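Local atomic coordinates of CysE, serine acetyltransferase (Brucella abortus, PDB entry 4HZD), a protein that transfers the acetyl group of acetyl-coenzyme A to the hydroxyl of L-serine, making O-acetylserine for cysteine biosynthesis. Residues G189-G194 / K217-I222; D153-A158 / V174-V179. All coordinates share one frame; numbering follows the deposited sequence.

Contact 1: G189-G194 / K217-I222. With COA (coenzyme A), chain C.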
loop_
_atom_site.group_PDB
_atom_site.type_symbol
_atom_site.label_atom_id
_atom_site.label_comp_id
_atom_site.label_asym_id
_atom_site.label_seq_id
_atom_site.Cartn_x
_atom_site.Cartn_y
_atom_site.Cartn_z
ATOM N N GLY A 189 1.350 1.476 30.802
ATOM C CA GLY A 189 2.367 0.714 31.551
ATOM C C GLY A 189 1.757 -0.221 32.596
ATOM O O GLY A 189 2.442 -0.661 33.500
ATOM N N VAL A 190 0.475 -0.514 32.463
ATOM C CA VAL A 190 -0.230 -1.336 33.465
ATOM C C VAL A 190 -0.235 -2.814 33.083
ATOM O O VAL A 190 -0.490 -3.160 31.916
ATOM C CB VAL A 190 -1.642 -0.819 33.761
ATOM C CG1 VAL A 190 -2.443 -1.868 34.548
ATOM C CG2 VAL A 190 -1.544 0.483 34.567
ATOM N N THR A 191 0.112 -3.665 34.052
ATOM C CA THR A 191 0.014 -5.128 33.891
ATOM C C THR A 191 -1.063 -5.662 34.840
ATOM O O THR A 191 -1.015 -5.464 36.095
ATOM C CB THR A 191 1.341 -5.855 34.182
ATOM O OG1 THR A 191 2.389 -5.367 33.337
ATOM C CG2 THR A 191 1.220 -7.370 33.919
ATOM N N LEU A 192 -2.037 -6.331 34.248
ATOM C CA LEU A 192 -2.902 -7.225 34.989
ATOM C C LEU A 192 -2.434 -8.622 34.674
ATOM O O LEU A 192 -2.862 -9.240 33.691
ATOM C CB LEU A 192 -4.365 -7.008 34.624
ATOM C CG LEU A 192 -4.762 -5.538 34.711
ATOM C CD1 LEU A 192 -6.244 -5.468 34.346
ATOM C CD2 LEU A 192 -4.532 -4.984 36.115
ATOM N N GLY A 193 -1.463 -9.078 35.460
ATOM C CA GLY A 193 -0.709 -10.272 35.086
ATOM C C GLY A 193 -0.647 -11.360 36.147
ATOM O O GLY A 193 -1.438 -11.350 37.109
ATOM N N GLY A 194 0.284 -12.300 35.937
ATOM C CA GLY A 194 0.462 -13.473 36.811
ATOM C C GLY A 194 1.719 -13.405 37.666
ATOM O O GLY A 194 2.653 -12.672 37.364
ATOM N N LYS A 217 1.903 -2.686 38.358
ATOM C CA LYS A 217 1.789 -4.125 38.118
ATOM C C LYS A 217 0.885 -4.756 39.165
ATOM O O LYS A 217 1.165 -4.652 40.380
ATOM C CB LYS A 217 3.156 -4.840 38.156
ATOM C CG LYS A 217 4.359 -3.967 37.840
ATOM C CD LYS A 217 4.602 -3.823 36.358
ATOM C CE LYS A 217 5.657 -2.745 36.132
ATOM N NZ LYS A 217 5.237 -1.858 35.010
ATOM N N ILE A 218 -0.183 -5.415 38.721
ATOM C CA ILE A 218 -1.105 -6.098 39.617
ATOM C C ILE A 218 -0.984 -7.584 39.234
ATOM O O ILE A 218 -1.247 -7.970 38.069
ATOM C CB ILE A 218 -2.527 -5.537 39.516
ATOM C CG1 ILE A 218 -2.504 -4.013 39.756
ATOM C CG2 ILE A 218 -3.453 -6.217 40.512
ATOM C CD1 ILE A 218 -3.831 -3.307 39.546
ATOM N N LEU A 219 -0.505 -8.412 40.176
ATOM C CA LEU A 219 -0.038 -9.774 39.804
ATOM C C LEU A 219 -0.661 -10.852 40.645
ATOM O O LEU A 219 -0.525 -10.818 41.859
ATOM C CB LEU A 219 1.476 -9.910 39.906
ATOM C CG LEU A 219 2.330 -8.844 39.229
ATOM C CD1 LEU A 219 3.784 -9.085 39.600
ATOM C CD2 LEU A 219 2.107 -8.887 37.720
ATOM N N GLY A 220 -1.308 -11.819 39.992
ATOM C CA GLY A 220 -1.949 -12.946 40.686
ATOM C C GLY A 220 -3.458 -12.914 40.551
ATOM O O GLY A 220 -4.029 -11.930 40.089
ATOM N N ASN A 221 -4.089 -14.010 40.939
ATOM C CA ASN A 221 -5.528 -14.070 41.118
ATOM C C ASN A 221 -5.944 -13.334 42.417
ATOM O O ASN A 221 -6.303 -13.949 43.429
ATOM C CB ASN A 221 -5.993 -15.522 41.122
ATOM C CG ASN A 221 -7.486 -15.638 41.120
ATOM O OD1 ASN A 221 -8.184 -14.675 40.818
ATOM N ND2 ASN A 221 -7.995 -16.812 41.469
ATOM N N ILE A 222 -5.857 -12.007 42.362
ATOM C CA ILE A 222 -6.127 -11.148 43.493
ATOM C C ILE A 222 -7.231 -10.189 43.068
ATOM O O ILE A 222 -7.516 -10.032 41.875
ATOM C CB ILE A 222 -4.848 -10.404 44.005
ATOM C CG1 ILE A 222 -4.242 -9.466 42.932
ATOM C CG2 ILE A 222 -3.804 -11.408 44.528
ATOM C CD1 ILE A 222 -3.073 -8.609 43.409
HETATM N N1A COA C . 8.199 -6.265 44.359
HETATM C C2A COA C . 8.486 -6.070 45.665
HETATM N N3A COA C . 8.497 -7.066 46.577
HETATM C C4A COA C . 8.190 -8.345 46.215
HETATM C C5A COA C . 7.850 -8.638 44.812
HETATM C C6A COA C . 7.874 -7.488 43.866
HETATM N N6A COA C . 7.583 -7.643 42.548
HETATM N N7A COA C . 7.600 -9.966 44.757
HETATM C C8A COA C . 7.767 -10.481 46.006
HETATM N N9A COA C . 8.115 -9.506 46.869
HETATM C C1B COA C . 8.384 -9.626 48.327
HETATM C C2B COA C . 7.117 -9.904 49.123
HETATM O O2B COA C . 6.407 -8.698 49.406
HETATM C C3B COA C . 7.668 -10.562 50.373
HETATM O O3B COA C . 8.016 -9.564 51.355
HETATM P P3B COA C . 7.662 -9.721 52.933
HETATM O O7A COA C . 8.178 -11.113 53.247
HETATM O O8A COA C . 6.156 -9.564 53.015
HETATM O O9A COA C . 8.403 -8.585 53.615
HETATM C C4B COA C . 8.917 -11.299 49.877
HETATM O O4B COA C . 9.296 -10.684 48.637
HETATM C C5B COA C . 8.666 -12.785 49.634
HETATM O O5B COA C . 7.675 -12.939 48.613
HETATM P P1A COA C . 7.431 -14.334 47.836
HETATM O O1A COA C . 6.213 -14.139 46.956
HETATM O O2A COA C . 7.456 -15.458 48.855
HETATM O O3A COA C . 8.763 -14.452 46.915
HETATM P P2A COA C . 8.847 -15.241 45.501
HETATM O O4A COA C . 7.915 -16.426 45.575
HETATM O O5A COA C . 10.304 -15.468 45.151
HETATM O O6A COA C . 8.236 -14.168 44.447
HETATM C CBP COA C . 8.448 -13.348 42.116
HETATM C CCP COA C . 8.011 -14.473 43.061
HETATM C CDP COA C . 9.139 -12.245 42.904
HETATM C CEP COA C . 9.442 -13.958 41.123
HETATM C CAP COA C . 7.186 -12.800 41.393
HETATM O OAP COA C . 6.176 -12.353 42.325
HETATM C C9P COA C . 7.442 -11.683 40.397
HETATM O O9P COA C . 7.194 -10.511 40.676
HETATM N N8P COA C . 7.939 -12.068 39.220
HETATM C C7P COA C . 7.584 -11.464 37.955
HETATM C C6P COA C . 6.353 -12.099 37.314
HETATM C C5P COA C . 5.821 -11.185 36.230
HETATM O O5P COA C . 6.464 -10.204 35.880
HETATM N N4P COA C . 4.630 -11.539 35.714
HETATM C C3P COA C . 3.819 -10.748 34.803
HETATM C C2P COA C . 2.780 -11.614 34.095
HETATM S S1P COA C . 2.143 -10.722 32.658
#
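T191 and K217 begin a short parallel pairing of strands 191-193 and 217-219, whose directions differ by 10°. The backbones are laced together by three bonds: I218 N gives to T191 O at 2.8 Å, G193 N to I218 O, and G220 N to G193 O at 2.9 Å. The last is bent at its acceptor, the donor lying 27° off the carbonyl plane. L192 and I218 project from one face, side by side, with L192 CD2 3.9 Å from I218 CD1; I212 of strand 211-212 packs on both from across the interior. These are successive coils of the left-handed parallel beta-helix built by hexapeptide repeats, and this face lines its core.

T191, K217 and L219 point out of the coil, toward the second subunit and coenzyme A. L219 can be followed atom by atom. L219 CB sits 3.9 Å from G194 O. CG stands anti to the carbonyl carbon (chi1 -50°), and from there the branches part: CD2 lies near G194 O and also meets C3P of coenzyme A, while L219 CD1 faces the cofactor's O9P at 3.8 Å. T191 CG2 lies 3.7 Å from the thiol sulphur S1P, and its OG1 is hydrogen-bonded to H188 of the second subunit. G193 CA comes within 3.8 Å of the same sulphur, S1P. G194 O takes a weak bond from the cofactor amide N4P, and coenzyme A is also hydrogen-bonded to A214 N and A232 O of the second subunit. K217, bent at chi2 and chi4, brings NZ back to G189 O in a weak 3.4 Å bond; its stronger partner is G215 O.

Contact 2: D153-A158 / V174-V179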
loop_
_atom_site.group_PDB
_atom_site.type_symbol
_atom_site.label_atom_id
_atom_site.label_comp_id
_atom_site.label_asym_id
_atom_site.label_seq_id
_atom_site.Cartn_x
_atom_site.Cartn_y
_atom_site.Cartn_z
ATOM N N ASP A 153 -1.586 -5.363 24.823
ATOM C CA ASP A 153 -1.576 -6.828 24.664
ATOM C C ASP A 153 -2.645 -7.374 25.624
ATOM O O ASP A 153 -2.422 -7.514 26.844
ATOM C CB ASP A 153 -0.163 -7.401 24.912
ATOM C CG ASP A 153 -0.139 -8.897 24.923
ATOM O OD1 ASP A 153 -1.250 -9.458 24.940
ATOM O OD2 ASP A 153 0.962 -9.524 24.890
ATOM N N ILE A 154 -3.821 -7.620 25.075
ATOM C CA ILE A 154 -4.968 -8.095 25.873
ATOM C C ILE A 154 -5.351 -9.482 25.382
ATOM O O ILE A 154 -5.725 -9.656 24.204
ATOM C CB ILE A 154 -6.164 -7.126 25.767
ATOM C CG1 ILE A 154 -5.724 -5.689 26.098
ATOM C CG2 ILE A 154 -7.318 -7.587 26.647
ATOM C CD1 ILE A 154 -6.744 -4.578 25.885
ATOM N N HIS A 155 -5.257 -10.486 26.259
ATOM C CA HIS A 155 -5.669 -11.818 25.864
ATOM C C HIS A 155 -7.151 -11.861 25.541
ATOM O O HIS A 155 -7.960 -11.297 26.275
ATOM C CB HIS A 155 -5.329 -12.852 26.925
ATOM C CG HIS A 155 -5.443 -14.269 26.423
ATOM N ND1 HIS A 155 -6.635 -14.893 26.248
ATOM C CD2 HIS A 155 -4.470 -15.165 26.005
ATOM C CE1 HIS A 155 -6.414 -16.137 25.778
ATOM N NE2 HIS A 155 -5.099 -16.303 25.654
ATOM N N PRO A 156 -7.537 -12.514 24.418
ATOM C CA PRO A 156 -8.959 -12.486 24.041
ATOM C C PRO A 156 -9.922 -13.114 25.054
ATOM O O PRO A 156 -11.094 -12.823 24.979
ATOM C CB PRO A 156 -9.019 -13.274 22.715
ATOM C CG PRO A 156 -7.629 -13.196 22.154
ATOM C CD PRO A 156 -6.688 -13.075 23.341
ATOM N N ALA A 157 -9.431 -13.925 25.987
ATOM C CA ALA A 157 -10.275 -14.561 27.026
ATOM C C ALA A 157 -10.493 -13.634 28.204
ATOM O O ALA A 157 -11.327 -13.924 29.075
ATOM C CB ALA A 157 -9.662 -15.884 27.514
ATOM N N ALA A 158 -9.751 -12.521 28.233
ATOM C CA ALA A 158 -9.915 -11.519 29.283
ATOM C C ALA A 158 -11.333 -10.986 29.199
ATOM O O ALA A 158 -11.939 -11.026 28.123
ATOM C CB ALA A 158 -8.909 -10.363 29.155
ATOM N N VAL A 174 -2.851 -7.512 29.694
ATOM C CA VAL A 174 -3.936 -8.132 30.432
ATOM C C VAL A 174 -3.966 -9.627 30.113
ATOM O O VAL A 174 -4.142 -10.041 28.943
ATOM C CB VAL A 174 -5.285 -7.478 30.081
ATOM C CG1 VAL A 174 -6.475 -8.141 30.792
ATOM C CG2 VAL A 174 -5.205 -5.981 30.351
ATOM N N GLY A 175 -3.829 -10.419 31.168
ATOM C CA GLY A 175 -3.794 -11.858 31.057
ATOM C C GLY A 175 -5.126 -12.531 30.779
ATOM O O GLY A 175 -6.204 -11.962 30.945
ATOM N N GLU A 176 -5.011 -13.773 30.353
ATOM C CA GLU A 176 -6.114 -14.616 29.947
ATOM C C GLU A 176 -7.282 -14.719 30.926
ATOM O O GLU A 176 -8.441 -14.752 30.488
ATOM C CB GLU A 176 -5.537 -16.012 29.645
ATOM C CG GLU A 176 -6.579 -17.065 29.368
ATOM C CD GLU A 176 -5.965 -18.445 29.238
ATOM O OE1 GLU A 176 -4.833 -18.635 29.725
ATOM O OE2 GLU A 176 -6.623 -19.313 28.637
ATOM N N THR A 177 -6.996 -14.774 32.238
ATOM C CA THR A 177 -8.055 -14.942 33.225
ATOM C C THR A 177 -8.371 -13.672 34.014
ATOM O O THR A 177 -9.031 -13.726 35.075
ATOM C CB THR A 177 -7.744 -16.083 34.209
ATOM O OG1 THR A 177 -6.645 -15.694 35.049
ATOM C CG2 THR A 177 -7.412 -17.377 33.418
ATOM N N ALA A 178 -7.877 -12.536 33.528
ATOM C CA ALA A 178 -8.271 -11.225 34.121
ATOM C C ALA A 178 -9.729 -10.883 33.874
ATOM O O ALA A 178 -10.313 -11.216 32.804
ATOM C CB ALA A 178 -7.396 -10.095 33.604
ATOM N N VAL A 179 -10.296 -10.200 34.872
ATOM C CA VAL A 179 -11.642 -9.644 34.806
ATOM C C VAL A 179 -11.571 -8.169 35.223
ATOM O O VAL A 179 -11.029 -7.833 36.274
ATOM C CB VAL A 179 -12.666 -10.379 35.684
ATOM C CG1 VAL A 179 -14.032 -9.745 35.499
ATOM C CG2 VAL A 179 -12.730 -11.866 35.334
HETATM O O HOH W 1 -1.898 -10.798 27.170
HETATM O O HOH W 2 -11.215 -13.805 32.123
#
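I154 and V174 form a single parallel bridge, V174 N giving to D153 O at 2.9 Å and H155 N giving to V174 O in an almost straight bond of 177°, after which both chains swing into type I turns, H155 to A158 and G175 to A178. The main side-chain meeting is between H155 and E176. With CG anti to its backbone N (chi1 -166°), the imidazole lies alongside the glutamate chain, and E176 CB sits over the ring centre, 3.7 Å from the centroid, in a CH-pi contact. E176 CG continues over CE1, and the carboxylate plane stacks at 28° to the ring. P156 CD covers the opposite face, nearer the rim.

The ring's rotation is fixed from both nitrogens. H155 ND1 accepts A157 N, nearly in the ring plane, at 3.0 Å, and NE2 bonds to A104 O of the second subunit. That pattern would place the proton on NE2. E176 OE1 forms a salt bridge with R202, and the carboxylate, with E176 OE2 4.5 Å from H155 NE2, could polarise the ring.

Beside this, A158 CB fits against V174 CG1 at 3.7 Å and touches G175 O, while I154 CG2 lies 4.0 Å from V174 CB with the two side chains pointing the same way. Two waters bridge the segments: one lies between D153 OD1 and V174 O, the other between A157 O and A178 O, 2.8 Å from A178 O. D153 OD2 reaches H168 of the second subunit, a residue of the coenzyme A pocket.

Strand, corner turn, and the matching strand and turn of the next coil stacked on it: this is the build of a left-handed beta-helix, here at its first coils, where helices 116-132 and 136-149 pack against 153-158.

Contact 2 closes before contact 1 opens along the chain, and their centres lie 11 Å apart on one parallel sheet of the beta-helix. Strand order there follows chain order, 152-154, 172-174, 191-193, 217-219, 235-236, so contact 2 joins the first pair and contact 1 the third. The intervening step ties them together: L192 O and G175 N are 2.9 Å apart, a probable hydrogen bond, and L192 CD1 packs on V174 CG2. Both contacts also reach the second subunit. Contact 2 adjoins the helices that precede the beta-helix, whereas contact 1 touches the cofactor directly, and the sheet continues beyond it to strand 235-236.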